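Side-chain contact in possible TctC subunit of the Tripartite Tricarboxylate Transport(TTT) Family (Rhodopseudomonas palustris, PDB 6HKE), which probably serves as the periplasmic binding protein that captures malate for uptake by a tripartite tricarboxylate transporter: residues S299-E302 against D303-E306. The protein carries 2 engineered substitutions. Sequence-based numbering, arbitrary orientation.
Sequences SRWE and DVVE. Engineered in segment 303-306: E306 (natural residue Lys).
The carbonyl O of S299 takes the backbone N of D303 at 3.0 Å, with an N-H...O angle of 154°, the first of four successive i to i+4 bonds in this last stretch of helix 287-305. V304 N to R300 O follows at 3.1 Å. The bond from V305 N to W301 O is longer, 3.3 Å; that from E306 N to E302 O is the most bent, at 136°. The helical bonds thus lengthen toward the final modelled residue, E306, an engineered substitution whose CG lies close to E302 O.

Between side chains the contact is carried by V304, which sits beside R300 and W301. With V304 CG2 anti to its own carbonyl carbon, this methyl comes 3.8 Å from W301 CE3 and 3.7 Å from R300 NE, oblique to both flat groups. The second methyl, V304 CG1, reaches the same six-membered ring at CZ3, 4.0 Å away; the valine lies alongside the indole, both directed to the same flank of the helix. R300 meanwhile lays CD over one face of the indole, 3.7 Å above its plane and toward the rim. Its CG is anti to the backbone N (chi1 -176°), and the bend at chi2 turns the chain back along the ring. The guanidinium is held further by a hydrogen bond from NH1 to Q234 O.

W301 is buried, whereas E302 and D303 are exposed. This is the C-terminal helix end of a type II periplasmic binding protein, with the W301 side chain about 10 Å from the bound D-malate. R300, W301 and V304 pack on L157 of helix 150-162, which begins at the malate-binding V150, while W301 and V305 touch A89 of helix 82-90; the tryptophan is therefore wedged between these two helices.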
ATOM      1  N   SER A 299      12.820 -10.098   0.264  1.00 31.50           N
ATOM      2  CA  SER A 299      14.093 -10.347  -0.472  1.00 33.72           C
ATOM      3  C   SER A 299      14.333  -9.228  -1.482  1.00 36.92           C
ATOM      4  O   SER A 299      15.505  -8.791  -1.613  1.00 36.74           O
ATOM      5  CB  SER A 299      14.120 -11.674  -1.201  1.00 33.84           C
ATOM      6  OG  SER A 299      13.365 -12.658  -0.530  1.00 35.26           O
ATOM      7  N   ARG A 300      13.272  -8.837  -2.200  1.00 35.87           N
ATOM      8  CA  ARG A 300      13.304  -7.784  -3.247  1.00 37.27           C
ATOM      9  C   ARG A 300      13.921  -6.517  -2.629  1.00 34.85           C
ATOM     10  O   ARG A 300      14.886  -6.001  -3.200  1.00 33.59           O
ATOM     11  CB  ARG A 300      11.893  -7.619  -3.834  1.00 39.69           C
ATOM     12  CG  ARG A 300      11.783  -6.641  -4.991  1.00 40.49           C
ATOM     13  CD  ARG A 300      11.750  -5.206  -4.497  1.00 44.88           C
ATOM     14  NE  ARG A 300      11.782  -4.185  -5.547  1.00 48.60           N
ATOM     15  CZ  ARG A 300      10.717  -3.670  -6.157  1.00 46.98           C
ATOM     16  NH1 ARG A 300      10.892  -2.742  -7.080  1.00 49.83           N
ATOM     17  NH2 ARG A 300       9.493  -4.076  -5.852  1.00 45.96           N
ATOM     18  N   TRP A 301      13.439  -6.073  -1.465  1.00 33.19           N
ATOM     19  CA  TRP A 301      13.899  -4.813  -0.814  1.00 34.53           C
ATOM     20  C   TRP A 301      15.246  -4.995  -0.111  1.00 37.99           C
ATOM     21  O   TRP A 301      15.905  -3.966   0.105  1.00 43.19           O
ATOM     22  CB  TRP A 301      12.829  -4.260   0.130  1.00 31.57           C
ATOM     23  CG  TRP A 301      11.651  -3.784  -0.654  1.00 27.98           C
ATOM     24  CD1 TRP A 301      10.509  -4.479  -0.903  1.00 26.57           C
ATOM     25  CD2 TRP A 301      11.563  -2.577  -1.427  1.00 25.63           C
ATOM     26  NE1 TRP A 301       9.680  -3.755  -1.709  1.00 25.89           N
ATOM     27  CE2 TRP A 301      10.304  -2.591  -2.062  1.00 26.01           C
ATOM     28  CE3 TRP A 301      12.398  -1.475  -1.614  1.00 24.60           C
ATOM     29  CZ2 TRP A 301       9.863  -1.545  -2.867  1.00 24.12           C
ATOM     30  CZ3 TRP A 301      11.963  -0.448  -2.418  1.00 24.54           C
ATOM     31  CH2 TRP A 301      10.708  -0.475  -3.020  1.00 24.62           C
ATOM     32  N   GLU A 302      15.620  -6.225   0.257  1.00 39.38           N
ATOM     33  CA  GLU A 302      17.001  -6.558   0.702  1.00 40.73           C
ATOM     34  C   GLU A 302      17.961  -6.317  -0.473  1.00 40.05           C
ATOM     35  O   GLU A 302      19.004  -5.740  -0.220  1.00 39.23           O
ATOM     36  CB  GLU A 302      17.082  -7.981   1.257  1.00 41.20           C
ATOM     37  CG  GLU A 302      16.738  -8.080   2.740  1.00 46.22           C
ATOM     38  CD  GLU A 302      16.339  -9.461   3.274  1.00 48.48           C
ATOM     39  OE1 GLU A 302      16.181 -10.403   2.460  1.00 48.23           O
ATOM     40  OE2 GLU A 302      16.157  -9.591   4.513  1.00 47.95           O
ATOM     41  N   ASP A 303      17.590  -6.695  -1.707  1.00 43.75           N
ATOM     42  CA  ASP A 303      18.371  -6.455  -2.959  1.00 45.40           C
ATOM     43  C   ASP A 303      18.497  -4.955  -3.272  1.00 47.91           C
ATOM     44  O   ASP A 303      19.620  -4.537  -3.638  1.00 52.30           O
ATOM     45  CB  ASP A 303      17.757  -7.138  -4.185  1.00 45.13           C
ATOM     46  CG  ASP A 303      17.889  -8.651  -4.190  1.00 46.04           C
ATOM     47  OD1 ASP A 303      18.135  -9.225  -3.112  1.00 46.85           O
ATOM     48  OD2 ASP A 303      17.716  -9.244  -5.268  1.00 47.64           O
ATOM     49  N   VAL A 304      17.394  -4.196  -3.190  1.00 45.77           N
ATOM     50  CA  VAL A 304      17.340  -2.719  -3.417  1.00 45.61           C
ATOM     51  C   VAL A 304      18.358  -2.023  -2.498  1.00 46.48           C
ATOM     52  O   VAL A 304      19.019  -1.096  -2.981  1.00 48.41           O
ATOM     53  CB  VAL A 304      15.919  -2.149  -3.207  1.00 47.42           C
ATOM     54  CG1 VAL A 304      15.907  -0.625  -3.160  1.00 47.77           C
ATOM     55  CG2 VAL A 304      14.927  -2.649  -4.253  1.00 46.63           C
ATOM     56  N   VAL A 305      18.460  -2.427  -1.227  1.00 44.35           N
ATOM     57  CA  VAL A 305      19.427  -1.853  -0.241  1.00 51.74           C
ATOM     58  C   VAL A 305      20.853  -2.238  -0.676  1.00 57.32           C
ATOM     59  O   VAL A 305      21.759  -1.419  -0.476  1.00 59.58           O
ATOM     60  CB  VAL A 305      19.103  -2.294   1.205  1.00 53.73           C
ATOM     61  CG1 VAL A 305      20.217  -1.958   2.192  1.00 53.89           C
ATOM     62  CG2 VAL A 305      17.794  -1.685   1.689  1.00 54.07           C
ATOM     63  N   GLU A 306      21.025  -3.415  -1.293  1.00 60.23           N
ATOM     64  CA  GLU A 306      22.327  -3.963  -1.771  1.00 63.10           C
ATOM     65  C   GLU A 306      22.443  -3.775  -3.290  1.00 60.35           C
ATOM     66  O   GLU A 306      23.172  -2.925  -3.788  1.00 57.80           O
ATOM     67  CB  GLU A 306      22.439  -5.454  -1.436  1.00 64.94           C
ATOM     68  CG  GLU A 306      22.052  -5.808  -0.005  1.00 69.72           C
ATOM     69  CD  GLU A 306      23.164  -5.730   1.030  1.00 73.23           C
ATOM     70  OE1 GLU A 306      23.905  -4.728   1.030  1.00 76.60           O
ATOM     71  OE2 GLU A 306      23.277  -6.669   1.845  1.00 72.34           O
TER